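PDB 4ECF: ABC-type phosphate transport system, periplasmic component from Lactobacillus brevis, which probably serves as the phosphate-binding receptor of a PstSACB-type ABC transporter that imports phosphate across the cytoplasmic membrane. Local coordinates for residues Q108-N111 with W112-G116; L219-A222 with F223-V227; T193-N196 with V197-N200. All coordinates share one frame; numbering follows the deposited sequence.

Interaction 1 (Q108-N111 with W112-G116)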
loop_
_atom_site.group_PDB
_atom_site.type_symbol
_atom_site.label_atom_id
_atom_site.label_comp_id
_atom_site.label_asym_id
_atom_site.label_seq_id
_atom_site.Cartn_x
_atom_site.Cartn_y
_atom_site.Cartn_z
ATOM N N GLN A 108 17.152 -4.517 17.604
ATOM C CA GLN A 108 18.286 -3.966 18.322
ATOM C C GLN A 108 17.889 -2.977 19.419
ATOM O O GLN A 108 18.580 -2.845 20.412
ATOM C CB GLN A 108 19.229 -3.262 17.348
ATOM C CG GLN A 108 19.873 -4.214 16.353
ATOM C CD GLN A 108 20.643 -3.449 15.335
ATOM O OE1 GLN A 108 21.714 -2.924 15.645
ATOM N NE2 GLN A 108 20.085 -3.303 14.149
ATOM N N ILE A 109 16.803 -2.247 19.198
ATOM C CA ILE A 109 16.200 -1.355 20.182
ATOM C C ILE A 109 14.882 -1.999 20.585
ATOM O O ILE A 109 14.088 -2.410 19.725
ATOM C CB ILE A 109 15.933 0.030 19.583
ATOM C CG1 ILE A 109 17.258 0.819 19.454
ATOM C CG2 ILE A 109 14.919 0.812 20.423
ATOM C CD1 ILE A 109 17.120 2.094 18.632
ATOM N N THR A 110 14.679 -2.182 21.890
ATOM C CA THR A 110 13.504 -2.950 22.354
ATOM C C THR A 110 12.557 -2.173 23.293
ATOM O O THR A 110 11.530 -2.689 23.676
ATOM C CB THR A 110 13.945 -4.237 23.089
ATOM O OG1 THR A 110 14.745 -3.880 24.205
ATOM C CG2 THR A 110 14.722 -5.180 22.129
ATOM N N ASN A 111 12.932 -0.958 23.679
ATOM C CA ASN A 111 12.128 -0.096 24.532
ATOM C C ASN A 111 12.071 1.325 23.926
ATOM O O ASN A 111 13.083 1.882 23.463
ATOM C CB ASN A 111 12.733 -0.105 25.935
ATOM C CG ASN A 111 11.845 0.565 26.952
ATOM O OD1 ASN A 111 11.602 1.764 26.863
ATOM N ND2 ASN A 111 11.405 -0.202 27.988
ATOM N N TRP A 112 10.889 1.936 23.909
ATOM C CA TRP A 112 10.734 3.262 23.360
ATOM C C TRP A 112 11.568 4.335 24.058
ATOM O O TRP A 112 11.914 5.358 23.468
ATOM C CB TRP A 112 9.259 3.662 23.397
ATOM C CG TRP A 112 8.455 2.914 22.386
ATOM C CD1 TRP A 112 7.582 1.862 22.598
ATOM C CD2 TRP A 112 8.473 3.132 20.955
ATOM N NE1 TRP A 112 7.062 1.414 21.424
ATOM C CE2 TRP A 112 7.554 2.143 20.385
ATOM C CE3 TRP A 112 9.127 4.006 20.120
ATOM C CZ2 TRP A 112 7.342 2.052 19.029
ATOM C CZ3 TRP A 112 8.880 3.927 18.742
ATOM C CH2 TRP A 112 8.010 2.967 18.224
ATOM N N LYS A 113 11.965 4.108 25.304
ATOM C CA LYS A 113 12.776 5.099 25.977
ATOM C C LYS A 113 14.126 5.317 25.276
ATOM O O LYS A 113 14.735 6.368 25.418
ATOM C CB LYS A 113 13.025 4.681 27.439
ATOM C CG LYS A 113 13.770 5.752 28.250
ATOM C CD LYS A 113 13.945 5.340 29.701
ATOM C CE LYS A 113 14.714 6.387 30.505
ATOM N NZ LYS A 113 14.939 5.949 31.916
ATOM N N GLU A 114 14.579 4.308 24.538
ATOM C CA GLU A 114 15.843 4.355 23.829
ATOM C C GLU A 114 15.812 5.376 22.690
ATOM O O GLU A 114 16.871 5.783 22.199
ATOM C CB GLU A 114 16.192 2.981 23.255
ATOM C CG GLU A 114 16.399 1.920 24.334
ATOM C CD GLU A 114 16.733 0.560 23.750
ATOM O OE1 GLU A 114 17.842 0.440 23.196
ATOM O OE2 GLU A 114 15.901 -0.394 23.832
ATOM N N VAL A 115 14.623 5.795 22.290
ATOM C CA VAL A 115 14.483 6.744 21.208
ATOM C C VAL A 115 13.715 7.987 21.692
ATOM O O VAL A 115 13.172 8.727 20.903
ATOM C CB VAL A 115 13.835 6.133 19.946
ATOM C CG1 VAL A 115 14.707 5.074 19.326
ATOM C CG2 VAL A 115 12.439 5.553 20.227
ATOM N N GLY A 116 13.725 8.217 23.003
ATOM C CA GLY A 116 13.148 9.428 23.609
ATOM C C GLY A 116 11.685 9.318 23.988
ATOM O O GLY A 116 11.046 10.324 24.302
HETATM O O HOH W 1 18.834 -1.877 22.918
#
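The side chain of Glu-114 reaches back across the peptide backbone of Thr-110 and Asn-111 and presents a single carboxylate oxygen to two amides. OE2 accepts from Thr-110 N at 2.9 Å and from Asn-111 N at 3.0 Å. Both donors approach from the same face of the carboxylate, Thr-110 N the further out of its plane and Asn-111 N on the anti side. With CG anti to the carbonyl carbon (chi1 -63°) and the chain extended beyond it, glutamate is long enough to span the turn, and its negative charge suits a pair of N-H donors. The other oxygen, OE1, is bridged by a water to Gln-108 O, which the water meets at 2.7 Å. Ile-109 and Glu-114 run antiparallel alongside one another, CG2 of Ile-109 lying 3.8 Å from Glu-114 CB, while Ile-109 CD1 touches Val-115 CG1 at 3.9 Å.

Asn-111 introduces the short 3-10 segment 112-114 through an Asx turn: its OD1 accepts from Lys-113 N at 2.8 Å, nearly straight (166°) and in the carbonyl plane. Backbone Asn-111 O takes Glu-114 N at 3.0 Å, so the turn is closed by both side chain and main chain. OD1 also accepts from Gln-120 N, and ND2 donates to Asp-119, which fixes the amide's rotation. An alanine here would remove this amide and probably leave Lys-113 N without its acceptor and Asp-119 without this donor, letting the turn shift against the following loop. The indole of Trp-112 packs among Val-91, Val-93 and Ile-122, where NE1 bonds Gly-168 O; a large aromatic suits that buried side, whereas Lys-113 runs outward with its chain fully extended.

Interaction 2 (L219-A222 with F223-V227)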
loop_
_atom_site.group_PDB
_atom_site.type_symbol
_atom_site.label_atom_id
_atom_site.label_comp_id
_atom_site.label_asym_id
_atom_site.label_seq_id
_atom_site.Cartn_x
_atom_site.Cartn_y
_atom_site.Cartn_z
ATOM N N LEU A 219 -16.380 -5.473 -19.335
ATOM C CA LEU A 219 -16.470 -4.641 -18.127
ATOM C C LEU A 219 -15.121 -4.447 -17.467
ATOM O O LEU A 219 -14.845 -3.346 -16.941
ATOM C CB LEU A 219 -17.480 -5.241 -17.136
ATOM C CG LEU A 219 -17.678 -4.537 -15.780
ATOM C CD1 LEU A 219 -17.987 -3.067 -16.009
ATOM C CD2 LEU A 219 -18.766 -5.272 -14.952
ATOM N N THR A 220 -14.255 -5.466 -17.492
ATOM C CA THR A 220 -12.910 -5.312 -16.977
ATOM C C THR A 220 -12.196 -4.149 -17.631
ATOM O O THR A 220 -11.627 -3.282 -16.940
ATOM C CB THR A 220 -12.076 -6.607 -17.143
ATOM O OG1 THR A 220 -12.764 -7.698 -16.513
ATOM C CG2 THR A 220 -10.662 -6.412 -16.544
ATOM N N LYS A 221 -12.237 -4.110 -18.958
ATOM C CA LYS A 221 -11.583 -3.044 -19.724
ATOM C C LYS A 221 -12.226 -1.691 -19.410
ATOM O O LYS A 221 -11.501 -0.701 -19.142
ATOM C CB LYS A 221 -11.680 -3.340 -21.226
ATOM C CG LYS A 221 -11.153 -2.234 -22.125
ATOM C CD LYS A 221 -11.322 -2.651 -23.579
ATOM C CE LYS A 221 -10.864 -1.618 -24.596
ATOM N NZ LYS A 221 -9.375 -1.415 -24.584
ATOM N N ALA A 222 -13.557 -1.652 -19.416
ATOM C CA ALA A 222 -14.268 -0.420 -19.161
ATOM C C ALA A 222 -13.983 0.159 -17.790
ATOM O O ALA A 222 -13.785 1.362 -17.642
ATOM C CB ALA A 222 -15.771 -0.598 -19.372
ATOM N N PHE A 223 -13.957 -0.698 -16.767
ATOM C CA PHE A 223 -13.689 -0.225 -15.432
ATOM C C PHE A 223 -12.266 0.326 -15.291
ATOM O O PHE A 223 -12.052 1.374 -14.660
ATOM C CB PHE A 223 -13.918 -1.351 -14.441
ATOM C CG PHE A 223 -13.622 -0.999 -13.014
ATOM C CD1 PHE A 223 -14.250 0.066 -12.401
ATOM C CD2 PHE A 223 -12.770 -1.788 -12.264
ATOM C CE1 PHE A 223 -14.006 0.366 -11.083
ATOM C CE2 PHE A 223 -12.538 -1.498 -10.941
ATOM C CZ PHE A 223 -13.154 -0.421 -10.348
ATOM N N ILE A 224 -11.286 -0.405 -15.806
ATOM C CA ILE A 224 -9.908 0.108 -15.751
ATOM C C ILE A 224 -9.794 1.469 -16.455
ATOM O O ILE A 224 -9.197 2.434 -15.886
ATOM C CB ILE A 224 -8.891 -0.946 -16.261
ATOM C CG1 ILE A 224 -8.857 -2.152 -15.326
ATOM C CG2 ILE A 224 -7.493 -0.327 -16.358
ATOM C CD1 ILE A 224 -8.091 -3.297 -15.943
ATOM N N THR A 225 -10.362 1.586 -17.653
ATOM C CA THR A 225 -10.405 2.864 -18.363
ATOM C C THR A 225 -11.014 3.983 -17.469
ATOM O O THR A 225 -10.464 5.076 -17.344
ATOM C CB THR A 225 -11.182 2.705 -19.639
ATOM O OG1 THR A 225 -10.475 1.781 -20.481
ATOM C CG2 THR A 225 -11.380 4.052 -20.350
ATOM N N TYR A 226 -12.110 3.650 -16.786
ATOM C CA TYR A 226 -12.766 4.584 -15.869
ATOM C C TYR A 226 -11.869 5.023 -14.722
ATOM O O TYR A 226 -11.721 6.214 -14.475
ATOM C CB TYR A 226 -14.069 3.951 -15.360
ATOM C CG TYR A 226 -14.903 4.797 -14.447
ATOM C CD1 TYR A 226 -15.865 5.667 -14.947
ATOM C CD2 TYR A 226 -14.835 4.630 -13.086
ATOM C CE1 TYR A 226 -16.668 6.394 -14.098
ATOM C CE2 TYR A 226 -15.665 5.360 -12.233
ATOM C CZ TYR A 226 -16.565 6.218 -12.742
ATOM O OH TYR A 226 -17.388 6.958 -11.901
ATOM N N VAL A 227 -11.192 4.067 -14.060
ATOM C CA VAL A 227 -10.308 4.382 -12.968
ATOM C C VAL A 227 -9.135 5.275 -13.442
ATOM O O VAL A 227 -8.755 6.181 -12.750
ATOM C CB VAL A 227 -9.754 3.105 -12.292
ATOM C CG1 VAL A 227 -8.706 3.449 -11.255
ATOM C CG2 VAL A 227 -10.880 2.277 -11.682
#
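From Leu-219 to Tyr-226 the backbone is a regular alpha-helical run in which the N-H of each of Phe-223, Ile-224, Thr-225 and Tyr-226 bonds the carbonyl four residues earlier. The shortest of the four bonds is Phe-223 N to Leu-219 O at 2.8 Å, and that from Thr-225 N to Lys-221 O is close to straight at 172°. Thr-220 and Ile-224, one turn apart, run alongside one another in the same direction, with Thr-220 CG2 4.1 Å from Ile-224 CD1. Ile-224 places CG1 anti to its carbonyl carbon (chi1 -66°), which brings that atom to 3.4 Å from Thr-220 O and lays the branch back along the preceding turn. Phe-223 carries its ring away from the preceding turn, and Val-227 CG2 lies over one face, 3.7 Å from the ring plane and nearer the edge than the centre. On the exposed side, Thr-225 OG1 sits 3.0 Å from Lys-221 O; a hydroxyl and a long charged chain suit solvent there, as branched and aromatic groups suit the buried side. Small Ala-222 admits Tyr-25 of helix 15-28; Tyr-226 meets Tyr-25 edge-to-face, and the Tyr-226 OH bonds Glu-28. Leu-219 and Thr-220 rest on strand 4-10, Thr-220, Phe-223 and Ile-224 on Ile-55 of strand 55-58, and Thr-220 and Ile-224 also on strand 205-213, so helix 218-228 lies against the sheet beside helix 15-28.

Interaction 3 (T193-N196 with V197-N200); sequences TEVN and VTTN
A short helix beginning at Glu-194 and capped by Thr-193 carries most of this contact. Thr-193 OG1 accepts from Asn-196 N at 3.2 Å, giving an acceptor to an amide of the first turn, where amides generally lack a carbonyl four residues back within the helix; a compact hydroxyl is well suited to this. The next amide, Val-197 N, bonds Thr-193 O at 3.1 Å, with a weak second bond to Glu-194 O, while Thr-198 N meets Glu-194 O at 3.0 Å, nearly along the C=O axis. Val-197 sets CG2 3.5 Å from Thr-193 O, and its beta-branched side chain is buried against Phe-175. Further along, Thr-198 carries OG1 between its backbone N and carbonyl carbon (chi1 70°), from where the hydroxyl donates to Val-195 O at 2.7 Å. The same carbonyl has a weak backbone bond from Thr-199 N at 3.3 Å. Asn-200 then leaves helical geometry with positive phi (66°), a conformation asparagine accepts more readily than most residues, and its OD1 bonds Trp-205. Outside the turn, Asn-196 ND2 donates to Ala-191 O and Glu-194 OE2 accepts from Gln-247 NE2. Hydroxyls therefore supplement the main-chain bonding of so short a helix, that of Thr-193 accepting at the start and that of Thr-198 donating further on, and the acidic side chain of Glu-194 in the first turn would probably interact favourably with the helix dipole.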
loop_
_atom_site.group_PDB
_atom_site.type_symbol
_atom_site.label_atom_id
_atom_site.label_comp_id
_atom_site.label_asym_id
_atom_site.label_seq_id
_atom_site.Cartn_x
_atom_site.Cartn_y
_atom_site.Cartn_z
ATOM N N THR A 193 3.460 13.102 3.942
ATOM C CA THR A 193 2.503 13.943 3.235
ATOM C C THR A 193 2.529 13.635 1.720
ATOM O O THR A 193 3.533 13.127 1.178
ATOM C CB THR A 193 2.817 15.424 3.455
ATOM O OG1 THR A 193 4.064 15.783 2.845
ATOM C CG2 THR A 193 2.823 15.794 4.935
ATOM N N GLU A 194 1.451 14.033 1.045
ATOM C CA GLU A 194 1.351 13.899 -0.406
ATOM C C GLU A 194 2.478 14.642 -1.100
ATOM O O GLU A 194 3.150 14.091 -1.948
ATOM C CB GLU A 194 0.002 14.488 -0.882
ATOM C CG GLU A 194 -0.055 14.733 -2.399
ATOM C CD GLU A 194 -1.273 15.518 -2.867
ATOM O OE1 GLU A 194 -1.368 16.742 -2.569
ATOM O OE2 GLU A 194 -2.105 14.911 -3.578
ATOM N N VAL A 195 2.731 15.893 -0.711
ATOM C CA VAL A 195 3.763 16.681 -1.375
ATOM C C VAL A 195 5.109 16.011 -1.249
ATOM O O VAL A 195 5.897 15.948 -2.197
ATOM C CB VAL A 195 3.795 18.166 -0.891
ATOM C CG1 VAL A 195 4.095 18.278 0.595
ATOM C CG2 VAL A 195 4.761 18.992 -1.725
ATOM N N ASN A 196 5.393 15.471 -0.060
ATOM C CA ASN A 196 6.691 14.840 0.116
ATOM C C ASN A 196 6.840 13.549 -0.723
ATOM O O ASN A 196 7.940 13.162 -1.070
ATOM C CB ASN A 196 6.946 14.580 1.595
ATOM C CG ASN A 196 7.310 15.859 2.377
ATOM O OD1 ASN A 196 7.744 16.860 1.796
ATOM N ND2 ASN A 196 7.155 15.807 3.690
ATOM N N VAL A 197 5.742 12.839 -1.000
ATOM C CA VAL A 197 5.827 11.662 -1.885
ATOM C C VAL A 197 6.120 12.149 -3.317
ATOM O O VAL A 197 6.974 11.578 -4.010
ATOM C CB VAL A 197 4.504 10.857 -1.851
ATOM C CG1 VAL A 197 4.505 9.804 -2.965
ATOM C CG2 VAL A 197 4.285 10.176 -0.501
ATOM N N THR A 198 5.466 13.237 -3.734
ATOM C CA THR A 198 5.653 13.686 -5.119
ATOM C C THR A 198 7.100 13.998 -5.450
ATOM O O THR A 198 7.528 13.831 -6.583
ATOM C CB THR A 198 4.767 14.889 -5.491
ATOM O OG1 THR A 198 5.221 16.065 -4.812
ATOM C CG2 THR A 198 3.285 14.621 -5.245
ATOM N N THR A 199 7.860 14.496 -4.479
ATOM C CA THR A 199 9.254 14.843 -4.692
ATOM C C THR A 199 10.257 13.727 -4.330
ATOM O O THR A 199 11.497 13.908 -4.454
ATOM C CB THR A 199 9.611 16.058 -3.819
ATOM O OG1 THR A 199 9.446 15.682 -2.437
ATOM C CG2 THR A 199 8.714 17.269 -4.147
ATOM N N ASN A 200 9.738 12.629 -3.782
ATOM C CA ASN A 200 10.536 11.560 -3.184
ATOM C C ASN A 200 11.308 11.996 -1.922
ATOM O O ASN A 200 12.160 11.262 -1.470
ATOM C CB ASN A 200 11.491 10.890 -4.218
ATOM C CG ASN A 200 11.946 9.498 -3.796
ATOM O OD1 ASN A 200 11.109 8.651 -3.473
ATOM N ND2 ASN A 200 13.269 9.244 -3.806
#

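Overall arrangement
Along the chain the three contacts come in series: interaction 1 in the loop between helix 98-105 and strand 123-127, interaction 3 at the short helix 194-198, and interaction 2 on helix 218-228. Each closes only a local turn, and none nests within or crosses another. Interactions 1 and 2 lie on opposite sides of the chain's centre, their centres about 48 Å apart, consistent with the two-lobed periplasmic binding protein fold. Interaction 3 is about 28 Å from either, centre to centre. Interaction 1 links helix 98-105 to the approach to strand 123-127, interaction 3 lies between strands 183-187 and 205-213, and interaction 2 on the helix that then packs on the sheet.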